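Local coordinates for RabGAP/TBC protein (Chlamydomonas reinhardtii, PDB 4P17), which is a flagellar TBC-domain protein that probably speeds GTP hydrolysis by Rab GTPases, although its own function is not established, at residues K52-E57 and K61-K66; A177-D182 and D251-E256; R201-L206 and R263-M268; T230-C235 and A267-Y272. All coordinates share one frame; numbering follows the deposited sequence.

Contact 1. Residues K52-E57 and K61-K66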
loop_
_atom_site.group_PDB
_atom_site.type_symbol
_atom_site.label_atom_id
_atom_site.label_comp_id
_atom_site.label_asym_id
_atom_site.label_seq_id
_atom_site.Cartn_x
_atom_site.Cartn_y
_atom_site.Cartn_z
ATOM N N LYS A 52 -24.495 0.644 1.333
ATOM C CA LYS A 52 -24.123 -0.271 2.395
ATOM C C LYS A 52 -23.267 -1.396 1.852
ATOM O O LYS A 52 -23.585 -1.998 0.816
ATOM C CB LYS A 52 -25.373 -0.842 3.076
ATOM N N LEU A 53 -22.167 -1.677 2.542
ATOM C CA LEU A 53 -21.376 -2.855 2.243
ATOM C C LEU A 53 -22.149 -4.108 2.636
ATOM O O LEU A 53 -23.001 -4.046 3.519
ATOM C CB LEU A 53 -20.046 -2.812 2.986
ATOM C CG LEU A 53 -19.069 -1.717 2.573
ATOM C CD1 LEU A 53 -17.909 -1.663 3.544
ATOM C CD2 LEU A 53 -18.561 -1.963 1.163
ATOM N N PRO A 54 -21.836 -5.247 1.995
ATOM C CA PRO A 54 -22.458 -6.539 2.295
ATOM C C PRO A 54 -22.411 -6.876 3.776
ATOM O O PRO A 54 -21.393 -6.662 4.447
ATOM C CB PRO A 54 -21.620 -7.539 1.500
ATOM C CG PRO A 54 -20.928 -6.759 0.469
ATOM C CD PRO A 54 -20.846 -5.348 0.908
ATOM N N SER A 55 -23.523 -7.407 4.270
ATOM C CA SER A 55 -23.626 -7.824 5.649
ATOM C C SER A 55 -22.779 -9.070 5.871
ATOM O O SER A 55 -22.125 -9.218 6.904
ATOM C CB SER A 55 -25.094 -8.082 6.002
ATOM N N ASN A 56 -22.786 -9.957 4.881
ATOM C CA ASN A 56 -22.030 -11.202 4.938
ATOM C C ASN A 56 -20.538 -10.931 4.902
ATOM O O ASN A 56 -20.003 -10.486 3.888
ATOM C CB ASN A 56 -22.428 -12.104 3.776
ATOM C CG ASN A 56 -21.775 -13.460 3.839
ATOM O OD1 ASN A 56 -21.092 -13.788 4.812
ATOM N ND2 ASN A 56 -21.983 -14.269 2.791
ATOM N N GLU A 57 -19.853 -11.206 6.001
ATOM C CA GLU A 57 -18.453 -10.843 6.086
ATOM C C GLU A 57 -17.556 -11.730 5.236
ATOM O O GLU A 57 -16.485 -11.307 4.771
ATOM C CB GLU A 57 -17.990 -10.889 7.521
ATOM C CG GLU A 57 -16.814 -10.025 7.672
ATOM C CD GLU A 57 -16.208 -10.074 9.012
ATOM O OE1 GLU A 57 -16.395 -11.106 9.683
ATOM O OE2 GLU A 57 -15.531 -9.086 9.371
ATOM N N LYS A 61 -15.164 -10.103 2.419
ATOM C CA LYS A 61 -13.749 -10.425 2.333
ATOM C C LYS A 61 -13.385 -10.926 0.934
ATOM O O LYS A 61 -12.391 -10.465 0.361
ATOM C CB LYS A 61 -13.368 -11.455 3.398
ATOM C CG LYS A 61 -11.861 -11.711 3.486
ATOM C CD LYS A 61 -11.528 -12.980 4.302
ATOM C CE LYS A 61 -12.032 -12.912 5.733
ATOM N NZ LYS A 61 -11.926 -11.555 6.337
ATOM N N GLU A 62 -14.203 -11.825 0.371
ATOM C CA GLU A 62 -14.006 -12.343 -0.993
ATOM C C GLU A 62 -14.005 -11.235 -2.062
ATOM O O GLU A 62 -13.146 -11.208 -2.935
ATOM C CB GLU A 62 -15.098 -13.370 -1.368
ATOM C CG GLU A 62 -15.023 -14.728 -0.656
ATOM C CD GLU A 62 -16.213 -15.654 -0.957
ATOM O OE1 GLU A 62 -17.121 -15.287 -1.750
ATOM O OE2 GLU A 62 -16.234 -16.770 -0.389
ATOM N N MET A 63 -14.984 -10.343 -1.997
ATOM C CA MET A 63 -15.070 -9.236 -2.940
ATOM C C MET A 63 -13.837 -8.333 -2.879
ATOM O O MET A 63 -13.284 -7.964 -3.920
ATOM C CB MET A 63 -16.318 -8.401 -2.671
ATOM C CG MET A 63 -17.622 -9.130 -2.971
ATOM S SD MET A 63 -19.071 -8.144 -2.491
ATOM C CE MET A 63 -19.100 -6.914 -3.807
ATOM N N ILE A 64 -13.400 -8.032 -1.658
ATOM C CA ILE A 64 -12.310 -7.118 -1.452
ATOM C C ILE A 64 -11.029 -7.788 -1.939
ATOM O O ILE A 64 -10.171 -7.148 -2.537
ATOM C CB ILE A 64 -12.216 -6.673 0.036
ATOM C CG1 ILE A 64 -13.354 -5.703 0.313
ATOM C CG2 ILE A 64 -10.872 -5.956 0.314
ATOM C CD1 ILE A 64 -13.459 -5.171 1.731
ATOM N N ARG A 65 -10.922 -9.087 -1.727
ATOM C CA ARG A 65 -9.778 -9.811 -2.252
ATOM C C ARG A 65 -9.696 -9.794 -3.781
ATOM O O ARG A 65 -8.612 -9.908 -4.309
ATOM C CB ARG A 65 -9.800 -11.251 -1.749
ATOM C CG ARG A 65 -9.271 -11.409 -0.340
ATOM C CD ARG A 65 -9.203 -12.873 0.084
ATOM N NE ARG A 65 -8.675 -13.004 1.438
ATOM C CZ ARG A 65 -8.400 -14.164 2.037
ATOM N NH1 ARG A 65 -8.579 -15.317 1.394
ATOM N NH2 ARG A 65 -7.938 -14.171 3.276
ATOM N N LYS A 66 -10.829 -9.696 -4.483
ATOM C CA LYS A 66 -10.831 -9.608 -5.940
ATOM C C LYS A 66 -10.597 -8.182 -6.477
ATOM O O LYS A 66 -10.440 -7.984 -7.680
ATOM C CB LYS A 66 -12.158 -10.130 -6.486
ATOM C CG LYS A 66 -12.350 -11.647 -6.373
ATOM C CD LYS A 66 -13.793 -12.042 -6.663
#

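Contact 2. Residues A177-D182 and D251-E256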
loop_
_atom_site.group_PDB
_atom_site.type_symbol
_atom_site.label_atom_id
_atom_site.label_comp_id
_atom_site.label_asym_id
_atom_site.label_seq_id
_atom_site.Cartn_x
_atom_site.Cartn_y
_atom_site.Cartn_z
ATOM N N ALA A 177 -4.309 7.859 9.884
ATOM C CA ALA A 177 -4.511 7.625 11.311
ATOM C C ALA A 177 -4.972 6.195 11.573
ATOM O O ALA A 177 -4.422 5.490 12.435
ATOM C CB ALA A 177 -5.544 8.612 11.874
ATOM N N ALA A 178 -5.985 5.754 10.833
ATOM C CA ALA A 178 -6.465 4.380 10.989
ATOM C C ALA A 178 -5.334 3.369 10.776
ATOM O O ALA A 178 -5.181 2.422 11.527
ATOM C CB ALA A 178 -7.613 4.116 10.041
ATOM N N LEU A 179 -4.495 3.617 9.788
ATOM C CA LEU A 179 -3.412 2.699 9.445
ATOM C C LEU A 179 -2.354 2.579 10.533
ATOM O O LEU A 179 -1.989 1.484 10.962
ATOM C CB LEU A 179 -2.790 3.174 8.131
ATOM C CG LEU A 179 -1.494 2.517 7.706
ATOM C CD1 LEU A 179 -1.803 1.127 7.121
ATOM C CD2 LEU A 179 -0.769 3.370 6.703
ATOM N N VAL A 180 -1.846 3.720 10.952
ATOM C CA VAL A 180 -0.822 3.822 11.973
ATOM C C VAL A 180 -1.357 3.405 13.321
ATOM O O VAL A 180 -0.671 2.702 14.058
ATOM C CB VAL A 180 -0.293 5.252 12.081
ATOM C CG1 VAL A 180 0.749 5.372 13.159
ATOM C CG2 VAL A 180 0.288 5.694 10.762
ATOM N N GLU A 181 -2.559 3.863 13.666
ATOM C CA GLU A 181 -3.018 3.690 15.033
ATOM C C GLU A 181 -3.754 2.380 15.290
ATOM O O GLU A 181 -3.716 1.878 16.417
ATOM C CB GLU A 181 -3.896 4.873 15.425
ATOM C CG GLU A 181 -3.153 6.189 15.252
ATOM C CD GLU A 181 -4.047 7.400 15.243
ATOM O OE1 GLU A 181 -5.167 7.381 15.827
ATOM O OE2 GLU A 181 -3.635 8.384 14.609
ATOM N N ASP A 182 -4.417 1.822 14.272
ATOM C CA ASP A 182 -5.395 0.737 14.498
ATOM C C ASP A 182 -5.101 -0.524 13.679
ATOM O O ASP A 182 -5.419 -1.617 14.097
ATOM C CB ASP A 182 -6.817 1.221 14.175
ATOM C CG ASP A 182 -7.211 2.428 15.007
ATOM O OD1 ASP A 182 -6.797 2.484 16.181
ATOM O OD2 ASP A 182 -7.922 3.303 14.496
ATOM N N ASP A 251 -6.450 -2.618 -0.614
ATOM C CA ASP A 251 -7.840 -3.114 -0.480
ATOM C C ASP A 251 -7.932 -4.122 0.660
ATOM O O ASP A 251 -8.715 -3.983 1.576
ATOM C CB ASP A 251 -8.365 -3.792 -1.749
ATOM C CG ASP A 251 -8.573 -2.821 -2.922
ATOM O OD1 ASP A 251 -8.659 -1.613 -2.673
ATOM O OD2 ASP A 251 -8.675 -3.289 -4.091
ATOM N N SER A 252 -7.124 -5.164 0.592
ATOM C CA SER A 252 -7.182 -6.190 1.632
ATOM C C SER A 252 -6.521 -5.777 2.953
ATOM O O SER A 252 -6.959 -6.214 4.019
ATOM C CB SER A 252 -6.575 -7.477 1.108
ATOM O OG SER A 252 -7.493 -8.045 0.160
ATOM N N LEU A 253 -5.484 -4.950 2.899
ATOM C CA LEU A 253 -4.849 -4.456 4.120
ATOM C C LEU A 253 -5.841 -3.702 5.002
ATOM O O LEU A 253 -5.853 -3.846 6.236
ATOM C CB LEU A 253 -3.674 -3.524 3.793
ATOM C CG LEU A 253 -2.988 -2.824 4.978
ATOM C CD1 LEU A 253 -2.344 -3.854 5.920
ATOM C CD2 LEU A 253 -1.961 -1.788 4.525
ATOM N N PHE A 254 -6.637 -2.858 4.364
ATOM C CA PHE A 254 -7.587 -2.003 5.082
ATOM C C PHE A 254 -8.812 -2.777 5.554
ATOM O O PHE A 254 -9.635 -2.223 6.260
ATOM C CB PHE A 254 -8.050 -0.811 4.197
ATOM C CG PHE A 254 -6.942 0.192 3.896
ATOM C CD1 PHE A 254 -6.051 0.577 4.887
ATOM C CD2 PHE A 254 -6.781 0.725 2.636
ATOM C CE1 PHE A 254 -5.028 1.469 4.612
ATOM C CE2 PHE A 254 -5.748 1.601 2.371
ATOM C CZ PHE A 254 -4.884 1.968 3.358
ATOM N N TYR A 255 -8.921 -4.051 5.187
ATOM C CA TYR A 255 -10.027 -4.897 5.662
ATOM C C TYR A 255 -9.574 -6.061 6.551
ATOM O O TYR A 255 -10.173 -6.333 7.594
ATOM C CB TYR A 255 -10.799 -5.444 4.472
ATOM C CG TYR A 255 -11.995 -6.235 4.909
ATOM C CD1 TYR A 255 -13.181 -5.601 5.232
ATOM C CD2 TYR A 255 -11.943 -7.610 4.981
ATOM C CE1 TYR A 255 -14.281 -6.321 5.637
ATOM C CE2 TYR A 255 -13.041 -8.338 5.387
ATOM C CZ TYR A 255 -14.197 -7.686 5.699
ATOM O OH TYR A 255 -15.270 -8.430 6.089
ATOM N N GLU A 256 -8.508 -6.745 6.146
ATOM C CA GLU A 256 -8.055 -7.937 6.852
ATOM C C GLU A 256 -6.937 -7.654 7.848
ATOM O O GLU A 256 -6.716 -8.443 8.753
ATOM C CB GLU A 256 -7.559 -8.982 5.844
ATOM C CG GLU A 256 -8.606 -9.434 4.869
ATOM C CD GLU A 256 -8.182 -10.635 4.085
ATOM O OE1 GLU A 256 -7.545 -11.553 4.655
ATOM O OE2 GLU A 256 -8.498 -10.659 2.894
#

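Contact 3. Residues R201-L206 and R263-M268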
loop_
_atom_site.group_PDB
_atom_site.type_symbol
_atom_site.label_atom_id
_atom_site.label_comp_id
_atom_site.label_asym_id
_atom_site.label_seq_id
_atom_site.Cartn_x
_atom_site.Cartn_y
_atom_site.Cartn_z
ATOM N N ARG A 201 10.079 -12.021 10.521
ATOM C CA ARG A 201 10.106 -13.378 11.063
ATOM C C ARG A 201 9.188 -14.284 10.265
ATOM O O ARG A 201 9.515 -15.435 9.940
ATOM C CB ARG A 201 9.664 -13.383 12.530
ATOM N N ALA A 202 8.014 -13.760 9.962
ATOM C CA ALA A 202 6.998 -14.560 9.325
ATOM C C ALA A 202 7.439 -14.887 7.899
ATOM O O ALA A 202 7.343 -16.028 7.437
ATOM C CB ALA A 202 5.650 -13.815 9.345
ATOM N N LEU A 203 7.924 -13.870 7.196
ATOM C CA LEU A 203 8.337 -14.053 5.823
ATOM C C LEU A 203 9.494 -15.067 5.700
ATOM O O LEU A 203 9.497 -15.929 4.810
ATOM C CB LEU A 203 8.732 -12.685 5.234
ATOM C CG LEU A 203 9.127 -12.668 3.763
ATOM C CD1 LEU A 203 8.012 -13.234 2.882
ATOM C CD2 LEU A 203 9.503 -11.262 3.334
ATOM N N ASP A 204 10.489 -14.984 6.573
ATOM C CA ASP A 204 11.611 -15.924 6.495
ATOM C C ASP A 204 11.106 -17.353 6.761
ATOM O O ASP A 204 11.546 -18.305 6.130
ATOM C CB ASP A 204 12.711 -15.541 7.492
ATOM C CG ASP A 204 14.050 -16.221 7.203
ATOM O OD1 ASP A 204 14.430 -16.413 6.018
ATOM O OD2 ASP A 204 14.735 -16.561 8.184
ATOM N N GLU A 205 10.161 -17.502 7.683
ATOM C CA GLU A 205 9.596 -18.816 7.953
ATOM C C GLU A 205 8.872 -19.286 6.725
ATOM O O GLU A 205 9.067 -20.428 6.276
ATOM C CB GLU A 205 8.626 -18.808 9.139
ATOM C CG GLU A 205 8.020 -20.182 9.437
ATOM C CD GLU A 205 9.053 -21.176 9.957
ATOM O OE1 GLU A 205 10.049 -20.740 10.565
ATOM O OE2 GLU A 205 8.871 -22.392 9.736
ATOM N N LEU A 206 8.024 -18.413 6.175
ATOM C CA LEU A 206 7.262 -18.810 5.004
ATOM C C LEU A 206 8.158 -19.191 3.839
ATOM O O LEU A 206 7.824 -20.094 3.095
ATOM C CB LEU A 206 6.310 -17.696 4.578
ATOM C CG LEU A 206 5.123 -17.548 5.524
ATOM C CD1 LEU A 206 4.439 -16.167 5.308
ATOM C CD2 LEU A 206 4.159 -18.687 5.302
ATOM N N ARG A 263 1.806 -11.868 3.463
ATOM C CA ARG A 263 1.209 -12.789 2.488
ATOM C C ARG A 263 1.520 -12.321 1.083
ATOM O O ARG A 263 1.789 -13.134 0.181
ATOM C CB ARG A 263 -0.290 -12.938 2.711
ATOM C CG ARG A 263 -0.530 -13.770 3.945
ATOM C CD ARG A 263 -1.941 -13.829 4.505
ATOM N NE ARG A 263 -1.940 -14.781 5.624
ATOM C CZ ARG A 263 -2.898 -14.915 6.541
ATOM N NH1 ARG A 263 -3.977 -14.156 6.531
ATOM N NH2 ARG A 263 -2.762 -15.817 7.490
ATOM N N VAL A 264 1.499 -11.012 0.876
ATOM C CA VAL A 264 1.793 -10.486 -0.454
ATOM C C VAL A 264 3.325 -10.589 -0.717
ATOM O O VAL A 264 3.775 -10.871 -1.818
ATOM C CB VAL A 264 1.283 -9.045 -0.599
ATOM C CG1 VAL A 264 1.763 -8.414 -1.909
ATOM C CG2 VAL A 264 -0.220 -9.057 -0.577
ATOM N N ALA A 265 4.116 -10.330 0.301
ATOM C CA ALA A 265 5.558 -10.445 0.168
ATOM C C ALA A 265 5.953 -11.866 -0.247
ATOM O O ALA A 265 6.773 -12.052 -1.163
ATOM C CB ALA A 265 6.197 -10.054 1.460
ATOM N N LEU A 266 5.359 -12.867 0.399
ATOM C CA LEU A 266 5.662 -14.262 0.059
ATOM C C LEU A 266 5.232 -14.531 -1.380
ATOM O O LEU A 266 5.954 -15.198 -2.129
ATOM C CB LEU A 266 4.950 -15.255 0.993
ATOM C CG LEU A 266 5.306 -16.693 0.605
ATOM C CD1 LEU A 266 6.765 -16.982 0.995
ATOM C CD2 LEU A 266 4.371 -17.664 1.210
ATOM N N ALA A 267 4.063 -14.007 -1.762
ATOM C CA ALA A 267 3.555 -14.230 -3.115
ATOM C C ALA A 267 4.531 -13.664 -4.145
ATOM O O ALA A 267 4.764 -14.272 -5.178
ATOM C CB ALA A 267 2.169 -13.615 -3.284
ATOM N N MET A 268 5.101 -12.499 -3.874
ATOM C CA MET A 268 6.110 -11.936 -4.769
ATOM C C MET A 268 7.297 -12.848 -4.933
ATOM O O MET A 268 7.823 -12.988 -6.031
ATOM C CB MET A 268 6.594 -10.595 -4.246
ATOM C CG MET A 268 5.585 -9.528 -4.334
ATOM S SD MET A 268 5.298 -8.957 -6.003
ATOM C CE MET A 268 6.929 -8.444 -6.543
#

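Contact 4. Residues T230-C235 and A267-Y272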
loop_
_atom_site.group_PDB
_atom_site.type_symbol
_atom_site.label_atom_id
_atom_site.label_comp_id
_atom_site.label_asym_id
_atom_site.label_seq_id
_atom_site.Cartn_x
_atom_site.Cartn_y
_atom_site.Cartn_z
ATOM N N THR A 230 11.975 -4.771 3.666
ATOM C CA THR A 230 11.874 -3.667 4.622
ATOM C C THR A 230 11.103 -2.553 3.976
ATOM O O THR A 230 10.101 -2.110 4.527
ATOM C CB THR A 230 13.241 -3.135 5.080
ATOM O OG1 THR A 230 13.852 -4.088 5.955
ATOM C CG2 THR A 230 13.084 -1.797 5.821
ATOM N N ASP A 231 11.525 -2.107 2.793
ATOM C CA ASP A 231 10.762 -1.062 2.123
ATOM C C ASP A 231 9.377 -1.580 1.755
ATOM O O ASP A 231 8.425 -0.814 1.696
ATOM C CB ASP A 231 11.473 -0.549 0.872
ATOM C CG ASP A 231 12.736 0.247 1.192
ATOM O OD1 ASP A 231 12.835 0.844 2.295
ATOM O OD2 ASP A 231 13.637 0.275 0.331
ATOM N N TRP A 232 9.238 -2.875 1.495
ATOM C CA TRP A 232 7.933 -3.366 1.109
ATOM C C TRP A 232 6.979 -3.090 2.248
ATOM O O TRP A 232 5.847 -2.626 2.058
ATOM C CB TRP A 232 7.934 -4.852 0.805
ATOM C CG TRP A 232 8.548 -5.216 -0.493
ATOM C CD1 TRP A 232 8.981 -4.372 -1.489
ATOM C CD2 TRP A 232 8.795 -6.540 -0.957
ATOM N NE1 TRP A 232 9.468 -5.099 -2.543
ATOM C CE2 TRP A 232 9.363 -6.432 -2.244
ATOM C CE3 TRP A 232 8.581 -7.812 -0.413
ATOM C CZ2 TRP A 232 9.744 -7.545 -2.986
ATOM C CZ3 TRP A 232 8.962 -8.922 -1.159
ATOM C CH2 TRP A 232 9.545 -8.773 -2.427
ATOM N N TYR A 233 7.448 -3.409 3.440
ATOM C CA TYR A 233 6.616 -3.356 4.604
ATOM C C TYR A 233 6.390 -1.931 5.078
ATOM O O TYR A 233 5.238 -1.495 5.280
ATOM C CB TYR A 233 7.269 -4.141 5.691
ATOM C CG TYR A 233 7.191 -5.631 5.555
ATOM C CD1 TYR A 233 6.355 -6.249 4.650
ATOM C CD2 TYR A 233 7.955 -6.422 6.395
ATOM C CE1 TYR A 233 6.271 -7.636 4.611
ATOM C CE2 TYR A 233 7.887 -7.767 6.354
ATOM C CZ TYR A 233 7.064 -8.382 5.474
ATOM O OH TYR A 233 7.023 -9.770 5.516
ATOM N N LEU A 234 7.477 -1.197 5.263
ATOM C CA LEU A 234 7.345 0.160 5.812
ATOM C C LEU A 234 6.537 1.071 4.880
ATOM O O LEU A 234 5.768 1.921 5.329
ATOM C CB LEU A 234 8.714 0.796 6.069
ATOM C CG LEU A 234 9.593 0.193 7.161
ATOM C CD1 LEU A 234 10.944 0.887 7.182
ATOM C CD2 LEU A 234 8.892 0.282 8.519
ATOM N N CYS A 235 6.749 0.921 3.583
ATOM C CA CYS A 235 6.080 1.794 2.612
ATOM C C CYS A 235 4.824 1.177 2.060
ATOM O O CYS A 235 4.213 1.721 1.172
ATOM C CB CYS A 235 7.026 2.131 1.465
ATOM S SG CYS A 235 8.511 2.974 2.059
ATOM N N ALA A 267 4.063 -14.007 -1.762
ATOM C CA ALA A 267 3.555 -14.230 -3.115
ATOM C C ALA A 267 4.531 -13.664 -4.145
ATOM O O ALA A 267 4.764 -14.272 -5.178
ATOM C CB ALA A 267 2.169 -13.615 -3.284
ATOM N N MET A 268 5.101 -12.499 -3.874
ATOM C CA MET A 268 6.110 -11.936 -4.769
ATOM C C MET A 268 7.297 -12.848 -4.933
ATOM O O MET A 268 7.823 -12.988 -6.031
ATOM C CB MET A 268 6.594 -10.595 -4.246
ATOM C CG MET A 268 5.585 -9.528 -4.334
ATOM S SD MET A 268 5.298 -8.957 -6.003
ATOM C CE MET A 268 6.929 -8.444 -6.543
ATOM N N LEU A 269 7.738 -13.447 -3.833
ATOM C CA LEU A 269 8.880 -14.340 -3.884
ATOM C C LEU A 269 8.532 -15.639 -4.609
ATOM O O LEU A 269 9.379 -16.200 -5.303
ATOM C CB LEU A 269 9.390 -14.616 -2.484
ATOM C CG LEU A 269 9.862 -13.366 -1.724
ATOM C CD1 LEU A 269 10.346 -13.668 -0.305
ATOM C CD2 LEU A 269 10.953 -12.634 -2.500
ATOM N N LYS A 270 7.301 -16.121 -4.436
ATOM C CA LYS A 270 6.863 -17.323 -5.133
ATOM C C LYS A 270 6.852 -17.092 -6.635
ATOM O O LYS A 270 7.324 -17.915 -7.434
ATOM C CB LYS A 270 5.477 -17.732 -4.643
ATOM C CG LYS A 270 4.958 -19.036 -5.173
ATOM C CD LYS A 270 3.843 -19.537 -4.280
ATOM C CE LYS A 270 2.655 -20.056 -5.078
ATOM N NZ LYS A 270 3.034 -20.995 -6.165
ATOM N N ILE A 271 6.298 -15.957 -7.021
ATOM C CA ILE A 271 6.066 -15.645 -8.430
ATOM C C ILE A 271 7.406 -15.477 -9.172
ATOM O O ILE A 271 7.559 -15.897 -10.328
ATOM C CB ILE A 271 5.175 -14.368 -8.508
ATOM C CG1 ILE A 271 3.740 -14.722 -8.137
ATOM C CG2 ILE A 271 5.209 -13.745 -9.878
ATOM C CD1 ILE A 271 2.788 -13.514 -7.958
ATOM N N TYR A 272 8.393 -14.879 -8.505
ATOM C CA TYR A 272 9.675 -14.595 -9.152
ATOM C C TYR A 272 10.762 -15.542 -8.660
ATOM O O TYR A 272 11.933 -15.271 -8.841
ATOM C CB TYR A 272 10.080 -13.150 -8.898
ATOM C CG TYR A 272 9.168 -12.234 -9.618
ATOM C CD1 TYR A 272 9.269 -12.078 -10.996
ATOM C CD2 TYR A 272 8.145 -11.587 -8.953
ATOM C CE1 TYR A 272 8.393 -11.256 -11.687
ATOM C CE2 TYR A 272 7.263 -10.767 -9.636
ATOM C CZ TYR A 272 7.395 -10.608 -10.996
ATOM O OH TYR A 272 6.521 -9.805 -11.679
#

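Contact 1. Residues K52-E57 and K61-K66
K61 N donates to E57 O at 3.0 Å, an i to i+4 bond in the opening turn of helix 57-65, which the loop K52-N56 enters at E57. N56 holds the N-cap position, its OD1 accepting a weak hydrogen bond from T58 N. The chain thus doubles back, and P54 CA comes to lie 9.4 Å from M63 CA.

Across that gap one pair of side chains meets: the CG corner of the P54 ring and the thioether sulfur of M63, SD, at 3.8 Å. The two cross obliquely. M63 runs extended through chi2 and then turns at chi3 (75°), beyond the sulfur that meets the proline. W44 and Y47 of helix 27-50 also touch M63, and Y47 touches P54, so the pair packs against that long helix. Helix 57-65 in turn rests on helix 243-256 of the TBC fold, with K61 and I64 touching Y255.

On the other flank E57 OE2 and K61 NZ stay 5.3 Å apart, not a salt bridge, though their opposite charges probably attract weakly. The chemistry implies a loop folded back on the helix it enters, through a small apolar side-chain contact reinforced by helix 27-50, with charged groups at its rim.

Contact 2. Residues A177-D182 and D251-E256
L179 reaches out from helix 169-183 and lays its CD1 methyl against two neighbours on helix 243-256, L253 and F254. This is a buried helix-to-helix junction inside the all-helical Rab-GTPase-TBC domain, and it joins segments with 68 residues of chain between them. The nearest CA pair is L179 and F254, 7.7 Å apart, and no hydrogen bond passes between the segments.

One methyl does the work on the L179 side. The leucine's CG lies opposite the backbone N about the CA-CB bond (chi1 170°), which carries the branch across to the second helix although the CB itself does not head that way. L253 has the same kind of first torsion and offers CD2; the two leucine side chains cross at about a right angle. F254 brings in CE1, on the rim of its ring, with the methyl approaching the ring obliquely.

The surroundings complete the seal. L253 and F254 both also touch I183 of helix 169-183, L184 and L236 from loops lie against L179, and W77 meets the F254 ring edge-to-face. Polar groups of the same two helices look elsewhere: D251 forms a salt bridge with R73 and accepts a hydrogen bond from W77 NE1, while E181 and D182 both pair with K86.

At the centre of the junction, L179 CD1 stands 3.9 Å from L253 CD2 and 4.1 Å from F254 CE1.

Contact 3. Residues R201-L206 and R263-M268
L203 and L206, one helical turn apart on helix 201-210, close on A265 and L266 of helix 259-271. The tight part begins at L203, whose CD1 methyl comes down on the backbone of the other helix, 3.7 Å from L266 N. Both L203 methyls also rest against A265: its CB is 3.9 Å from L203 CD1 and 4.0 Å from L203 CD2. The small alanine side chain lets the leucine branch come this near the helix.

L266 returns the approach. With CG swung opposite the backbone N (chi1 -180°), both its methyls press on L206 CB, CD1 at 3.7 Å and CD2 at 3.9 Å. The helix axes run roughly alongside, 9.7 Å apart at closest and crossing at -37°.

Toward the outside the contact thins. L206 is partly exposed, and E205 is exposed and makes no contact; D204 turns away and is hydrogen-bonded to Q215 NE2 instead. R263 lies at the margin, its side chain no nearer than 5.7 Å. On the inner side, A229 and Y233 of helix 226-234 back L203.

With no hydrogen bond or charge pair between the segments, the direct contact is apolar, and these two parts of the TBC domain meet through close hydrocarbon packing.

Contact 4. Residues T230-C235 and A267-Y272
W232 bridges helix 226-234 and helix 259-271 of the all-helical TBC domain, the one residue of T230-C235 to touch A267-Y272. Before it in sequence, T230 OG1 turns back to its own helix, bonded to S226 O. At W232 the first torsion sets CG beside the backbone N (chi1 -75°), and the indole stretches across a wide gap: the nearest CA pair, W232 and M268, is 10.6 Å apart. The far corner of the six-membered ring, CH2, makes both contacts across that gap, one with each of two successive residues of the partner helix. M268 CB approaches the ring obliquely, 3.9 Å from W232 CH2. The indole is walled in further by A265 and by F237, whose ring meets it with planes at about 40°.

Next along, the Y233 side chain touches L261, F262 and A265, on an earlier part of helix 259-271. At C235 the chain leaves helical geometry, and the first segment ends there.

The contact is buried and apolar, without a hydrogen bond between the segments. Its second branch is L269, whose CD2 methyl sits at the edge of the indole, close to the ring plane, 4.1 Å from W232 CH2.

Contacts 3 and 4 are close neighbours, their centres 8 Å apart, and both use helix 259-271, sharing A267 and M268. Contact 2 lies about 19 Å from contact 3 and 18 Å from contact 4, centre to centre, and its segments alternate with theirs along the chain. Contact 1 comes first in sequence and closes before the others open. Its centre is 16 Å from that of contact 2, which it meets through the salt bridge from R65 to E256. Helix 243-256, which carries contact 2 and receives contact 1, directly precedes helix 259-271, which carries contacts 3 and 4; two successive helices of one helical domain thus serve all four.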